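Local coordinates for Sts-2 protein (PDB 3D4I) that acts as an acid-dependent phosphatase through this 2H-phosphatase domain, while the whole protein interferes with CBL-mediated down-regulation of receptor-type tyrosine kinases, at residues Q31-A36 with L45-S50; G38-P43 with R49-R54. All coordinates share one frame; numbering follows the deposited sequence.

Contact 1: Q31-A36 with L45-S50; sequences QQCTTA and LNFPRS
Cys33 and Phe47 form the tight half of this contact, the cysteine packing obliquely against the phenylalanine ring just where its own chain leaves helix 29-32. Its CB does the closest touching, 3.6 Å from CE2 of Phe47 and nearly as near to CD2. With chi1 at 68°, SG of Cys33 sits between the backbone N and the carbonyl carbon, a turn that brings the sulfur to the same two ring carbons, 3.8 Å from Phe47 CE2. The sulfur lies 4.9 Å from the ring centroid and 62° off the normal, an oblique sulfur-aromatic contact rather than a stack. Both residues are buried, and Tyr40 touches each of them. In this example the long connection between helices 29-32 and 69-85 of the histidine phosphatase domain turns back and packs Phe47 beside the end of the first helix, against the first residue after it. Toward the more exposed flank the packing thins. Gln32 reaches across at about a right angle, its OE1 meeting the ring edge in plane at 3.8 Å from Phe47 CZ, the amide turned 71° from the ring. The NE2 end of that amide is held by Ser28 and by the backbone O of Phe25, which fixes its rotation and leaves Phe47 with an edge contact to OE1.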
loop_
_atom_site.group_PDB
_atom_site.type_symbol
_atom_site.label_atom_id
_atom_site.label_comp_id
_atom_site.label_asym_id
_atom_site.label_seq_id
_atom_site.Cartn_x
_atom_site.Cartn_y
_atom_site.Cartn_z
ATOM N N GLN A 31 -10.974 14.253 -14.512
ATOM C CA GLN A 31 -11.231 15.692 -14.334
ATOM C C GLN A 31 -10.677 16.206 -13.009
ATOM O O GLN A 31 -10.274 17.350 -12.930
ATOM C CB GLN A 31 -12.727 16.031 -14.467
ATOM C CG GLN A 31 -13.293 15.849 -15.877
ATOM C CD GLN A 31 -13.403 14.407 -16.277
ATOM O OE1 GLN A 31 -13.915 13.591 -15.524
ATOM N NE2 GLN A 31 -12.891 14.070 -17.448
ATOM N N GLN A 32 -10.632 15.355 -11.976
ATOM C CA GLN A 32 -10.010 15.717 -10.693
ATOM C C GLN A 32 -8.525 16.049 -10.809
ATOM O O GLN A 32 -8.010 16.879 -10.058
ATOM C CB GLN A 32 -10.187 14.593 -9.645
ATOM C CG GLN A 32 -11.662 14.316 -9.311
ATOM C CD GLN A 32 -11.852 13.068 -8.467
ATOM O OE1 GLN A 32 -11.064 12.787 -7.579
ATOM N NE2 GLN A 32 -12.910 12.334 -8.738
ATOM N N CYS A 33 -7.838 15.380 -11.719
ATOM C CA CYS A 33 -6.378 15.448 -11.771
ATOM C C CYS A 33 -5.855 16.167 -13.012
ATOM O O CYS A 33 -4.690 16.024 -13.351
ATOM C CB CYS A 33 -5.764 14.034 -11.642
ATOM S SG CYS A 33 -6.045 12.899 -13.028
ATOM N N THR A 34 -6.731 16.967 -13.642
ATOM C CA THR A 34 -6.409 17.759 -14.837
ATOM C C THR A 34 -6.494 19.234 -14.466
ATOM O O THR A 34 -7.529 19.698 -13.992
ATOM C CB THR A 34 -7.414 17.443 -16.000
ATOM O OG1 THR A 34 -7.366 16.047 -16.312
ATOM C CG2 THR A 34 -7.089 18.232 -17.272
ATOM N N THR A 35 -5.402 19.971 -14.662
ATOM C CA THR A 35 -5.385 21.397 -14.315
ATOM C C THR A 35 -6.190 22.191 -15.334
ATOM O O THR A 35 -6.518 21.681 -16.402
ATOM C CB THR A 35 -3.952 21.971 -14.263
ATOM O OG1 THR A 35 -3.404 21.996 -15.589
ATOM C CG2 THR A 35 -3.057 21.138 -13.372
ATOM N N ALA A 36 -6.464 23.460 -15.026
ATOM C CA ALA A 36 -7.179 24.334 -15.971
ATOM C C ALA A 36 -6.499 24.401 -17.355
ATOM O O ALA A 36 -7.171 24.573 -18.381
ATOM C CB ALA A 36 -7.379 25.746 -15.379
ATOM N N LEU A 45 -2.618 11.861 -2.655
ATOM C CA LEU A 45 -1.384 11.115 -2.811
ATOM C C LEU A 45 -1.618 9.749 -3.428
ATOM O O LEU A 45 -0.662 9.109 -3.860
ATOM C CB LEU A 45 -0.618 10.969 -1.489
ATOM C CG LEU A 45 -0.267 12.268 -0.751
ATOM C CD1 LEU A 45 0.583 11.928 0.443
ATOM C CD2 LEU A 45 0.524 13.224 -1.676
ATOM N N ASN A 46 -2.868 9.302 -3.496
ATOM C CA ASN A 46 -3.126 7.992 -4.121
ATOM C C ASN A 46 -3.223 8.057 -5.640
ATOM O O ASN A 46 -3.306 7.011 -6.285
ATOM C CB ASN A 46 -4.370 7.330 -3.526
ATOM C CG ASN A 46 -4.383 5.813 -3.689
ATOM O OD1 ASN A 46 -3.360 5.155 -3.587
ATOM N ND2 ASN A 46 -5.580 5.254 -3.911
ATOM N N PHE A 47 -3.250 9.270 -6.216
ATOM C CA PHE A 47 -2.975 9.432 -7.656
ATOM C C PHE A 47 -1.495 9.200 -7.857
ATOM O O PHE A 47 -0.709 9.607 -7.004
ATOM C CB PHE A 47 -3.359 10.833 -8.175
ATOM C CG PHE A 47 -4.844 11.053 -8.310
ATOM C CD1 PHE A 47 -5.627 11.340 -7.199
ATOM C CD2 PHE A 47 -5.461 10.985 -9.555
ATOM C CE1 PHE A 47 -7.037 11.587 -7.328
ATOM C CE2 PHE A 47 -6.832 11.191 -9.686
ATOM C CZ PHE A 47 -7.619 11.516 -8.583
ATOM N N PRO A 48 -1.101 8.513 -8.961
ATOM C CA PRO A 48 0.329 8.227 -9.150
ATOM C C PRO A 48 1.156 9.483 -9.454
ATOM O O PRO A 48 0.610 10.499 -9.887
ATOM C CB PRO A 48 0.349 7.248 -10.347
ATOM C CG PRO A 48 -0.985 7.513 -11.090
ATOM C CD PRO A 48 -1.946 7.967 -10.041
ATOM N N ARG A 49 2.463 9.394 -9.238
ATOM C CA ARG A 49 3.384 10.518 -9.444
ATOM C C ARG A 49 3.300 11.070 -10.853
ATOM O O ARG A 49 3.397 12.273 -11.064
ATOM C CB ARG A 49 4.830 10.098 -9.096
ATOM C CG ARG A 49 5.402 10.747 -7.825
ATOM C CD ARG A 49 6.691 10.030 -7.381
ATOM N NE ARG A 49 7.759 10.927 -6.931
ATOM C CZ ARG A 49 9.020 10.532 -6.719
ATOM N NH1 ARG A 49 9.365 9.257 -6.913
ATOM N NH2 ARG A 49 9.952 11.403 -6.324
ATOM N N SER A 50 3.089 10.185 -11.824
ATOM C CA SER A 50 3.008 10.583 -13.225
ATOM C C SER A 50 2.133 9.627 -14.018
ATOM O O SER A 50 1.838 8.518 -13.558
ATOM C CB SER A 50 4.410 10.623 -13.852
ATOM O OG SER A 50 4.919 9.308 -14.010
#

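Contact 2: G38-P43 with R49-R54; sequences GKYYRP and RSLPRR
Tyr40 lays one face of its ring against Leu51, and its side chain can be followed outward from the backbone. CB points toward 49-54, and a chi1 of 178° swings CG away from the backbone N, carrying the ring in over the leucine. CG of Tyr40 lies 4.0 Å from both CG and CD1 of Leu51; CD1 of Tyr40 comes closest, 3.5 Å from Leu51 CD1, and CE1 lies 3.8 Å from Leu51 CG. That CG stands 3.8 Å from the ring centroid and 16° off the normal, a CH-pi contact over the face. On the other ring edge CE2 of Tyr40 faces the carbonyl O of Arg49 in plane at 3.8 Å, and Ser50 CA obliquely. CZ of Tyr40 lies 4.1 Å from Leu51 CG, and at the tip OH meets Pro48 O. With an alanine here, Leu51 would probably lose its aromatic cover and the Pro48 carbonyl its hydroxyl partner. Farther along, Arg42 lays a guanidinium face over the backbone N of Arg49, and its NH1 packs on Arg49 CG at 3.8 Å; NE and NH2 donate hydrogen bonds to Phe47 O and Leu45 O. Arg49 itself makes salt bridges to Glu80 and Asp84 of the second subunit. The contact thus lies wholly within the loop between helices 29-32 and 69-85, with Pro52, in the same segment, resting on Leu98 of helix 98-111.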
loop_
_atom_site.group_PDB
_atom_site.type_symbol
_atom_site.label_atom_id
_atom_site.label_comp_id
_atom_site.label_asym_id
_atom_site.label_seq_id
_atom_site.Cartn_x
_atom_site.Cartn_y
_atom_site.Cartn_z
ATOM N N GLY A 38 -4.840 21.802 -18.666
ATOM C CA GLY A 38 -4.840 20.462 -19.260
ATOM C C GLY A 38 -3.707 19.537 -18.854
ATOM O O GLY A 38 -3.483 18.500 -19.481
ATOM N N LYS A 39 -2.986 19.904 -17.804
ATOM C CA LYS A 39 -1.845 19.114 -17.374
ATOM C C LYS A 39 -2.228 18.200 -16.208
ATOM O O LYS A 39 -3.150 18.512 -15.442
ATOM C CB LYS A 39 -0.704 20.032 -16.946
ATOM C CG LYS A 39 -0.152 20.931 -18.076
ATOM C CD LYS A 39 0.862 20.210 -18.989
ATOM C CE LYS A 39 2.196 19.881 -18.273
ATOM N NZ LYS A 39 3.338 19.621 -19.244
ATOM N N TYR A 40 -1.503 17.093 -16.076
ATOM C CA TYR A 40 -1.712 16.172 -14.951
ATOM C C TYR A 40 -1.148 16.740 -13.643
ATOM O O TYR A 40 -0.047 17.266 -13.618
ATOM C CB TYR A 40 -1.089 14.808 -15.241
ATOM C CG TYR A 40 -1.205 13.795 -14.096
ATOM C CD1 TYR A 40 -2.410 13.147 -13.841
ATOM C CD2 TYR A 40 -0.102 13.482 -13.292
ATOM C CE1 TYR A 40 -2.531 12.239 -12.808
ATOM C CE2 TYR A 40 -0.218 12.553 -12.233
ATOM C CZ TYR A 40 -1.437 11.947 -12.015
ATOM O OH TYR A 40 -1.583 11.026 -11.009
ATOM N N TYR A 41 -1.904 16.623 -12.556
ATOM C CA TYR A 41 -1.350 16.876 -11.228
ATOM C C TYR A 41 -1.997 15.912 -10.234
ATOM O O TYR A 41 -2.969 15.235 -10.593
ATOM C CB TYR A 41 -1.550 18.348 -10.844
ATOM C CG TYR A 41 -2.916 18.692 -10.281
ATOM C CD1 TYR A 41 -4.047 18.750 -11.093
ATOM C CD2 TYR A 41 -3.058 18.980 -8.926
ATOM C CE1 TYR A 41 -5.300 19.085 -10.560
ATOM C CE2 TYR A 41 -4.281 19.313 -8.387
ATOM C CZ TYR A 41 -5.395 19.348 -9.193
ATOM O OH TYR A 41 -6.582 19.697 -8.605
ATOM N N ARG A 42 -1.470 15.824 -9.011
ATOM C CA ARG A 42 -2.007 14.882 -8.025
ATOM C C ARG A 42 -2.809 15.633 -6.987
ATOM O O ARG A 42 -2.230 16.304 -6.145
ATOM C CB ARG A 42 -0.899 14.097 -7.296
ATOM C CG ARG A 42 0.082 13.319 -8.133
ATOM C CD ARG A 42 1.327 12.899 -7.280
ATOM N NE ARG A 42 1.071 11.768 -6.379
ATOM C CZ ARG A 42 1.887 11.371 -5.403
ATOM N NH1 ARG A 42 3.023 12.013 -5.158
ATOM N NH2 ARG A 42 1.572 10.345 -4.649
ATOM N N PRO A 43 -4.145 15.536 -7.036
ATOM C CA PRO A 43 -4.937 16.165 -5.992
ATOM C C PRO A 43 -5.000 15.344 -4.679
ATOM O O PRO A 43 -5.530 15.840 -3.692
ATOM C CB PRO A 43 -6.336 16.264 -6.625
ATOM C CG PRO A 43 -6.366 15.172 -7.637
ATOM C CD PRO A 43 -4.974 14.894 -8.075
ATOM N N ARG A 49 2.463 9.394 -9.238
ATOM C CA ARG A 49 3.384 10.518 -9.444
ATOM C C ARG A 49 3.300 11.070 -10.853
ATOM O O ARG A 49 3.397 12.273 -11.064
ATOM C CB ARG A 49 4.830 10.098 -9.096
ATOM C CG ARG A 49 5.402 10.747 -7.825
ATOM C CD ARG A 49 6.691 10.030 -7.381
ATOM N NE ARG A 49 7.759 10.927 -6.931
ATOM C CZ ARG A 49 9.020 10.532 -6.719
ATOM N NH1 ARG A 49 9.365 9.257 -6.913
ATOM N NH2 ARG A 49 9.952 11.403 -6.324
ATOM N N SER A 50 3.089 10.185 -11.824
ATOM C CA SER A 50 3.008 10.583 -13.225
ATOM C C SER A 50 2.133 9.627 -14.018
ATOM O O SER A 50 1.838 8.518 -13.558
ATOM C CB SER A 50 4.410 10.623 -13.852
ATOM O OG SER A 50 4.919 9.308 -14.010
ATOM N N LEU A 51 1.705 10.088 -15.187
ATOM C CA LEU A 51 1.091 9.251 -16.209
ATOM C C LEU A 51 2.072 9.046 -17.373
ATOM O O LEU A 51 2.862 9.961 -17.687
ATOM C CB LEU A 51 -0.201 9.876 -16.732
ATOM C CG LEU A 51 -1.317 10.185 -15.732
ATOM C CD1 LEU A 51 -2.516 10.839 -16.433
ATOM C CD2 LEU A 51 -1.734 8.918 -15.000
ATOM N N PRO A 52 2.035 7.852 -18.004
ATOM C CA PRO A 52 2.850 7.546 -19.186
ATOM C C PRO A 52 2.599 8.512 -20.325
ATOM O O PRO A 52 1.463 8.947 -20.514
ATOM C CB PRO A 52 2.357 6.159 -19.615
ATOM C CG PRO A 52 1.736 5.560 -18.429
ATOM C CD PRO A 52 1.217 6.694 -17.584
ATOM N N ARG A 53 3.652 8.832 -21.079
ATOM C CA ARG A 53 3.503 9.580 -22.335
ATOM C C ARG A 53 2.565 8.806 -23.243
ATOM O O ARG A 53 2.731 7.598 -23.440
ATOM C CB ARG A 53 4.855 9.799 -23.025
ATOM C CG ARG A 53 5.525 11.136 -22.706
ATOM C CD ARG A 53 5.066 12.241 -23.665
ATOM N NE ARG A 53 5.548 13.571 -23.275
ATOM C CZ ARG A 53 4.998 14.324 -22.322
ATOM N NH1 ARG A 53 3.947 13.881 -21.636
ATOM N NH2 ARG A 53 5.502 15.522 -22.044
ATOM N N ARG A 54 1.567 9.501 -23.769
ATOM C CA ARG A 54 0.468 8.844 -24.460
ATOM C C ARG A 54 0.159 9.546 -25.771
ATOM O O ARG A 54 0.532 10.713 -25.976
ATOM C CB ARG A 54 -0.777 8.791 -23.544
ATOM C CG ARG A 54 -1.877 7.814 -23.982
ATOM C CD ARG A 54 -2.636 7.178 -22.791
ATOM N NE ARG A 54 -3.605 6.176 -23.232
ATOM C CZ ARG A 54 -4.143 5.209 -22.474
ATOM N NH1 ARG A 54 -3.815 5.057 -21.198
ATOM N NH2 ARG A 54 -5.006 4.368 -23.014
#

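In the fold
Contacts 1 and 2 are neighbouring parts of the same long loop between helices 29-32 and 69-85, their centres 6 Å apart, and the segments 45-50 and 49-54 overlap at Arg49 and Ser50. Segment 38-43 joins them: OH of Tyr40 lies 2.5 Å from Pro48 O, a probable hydrogen bond, and Arg42 NE 2.9 Å from Phe47 O, another. A backbone hydrogen bond joins Cys33 to Tyr41, so 38-43 touches both 31-36 and the 45-54 part of the loop, while Phe47 reaches Cys33 directly. Both contacts sit about 21 to 22 Å from the centre of the chain, measured centre to centre, and both touch the second subunit, placing them beside the dimer interface.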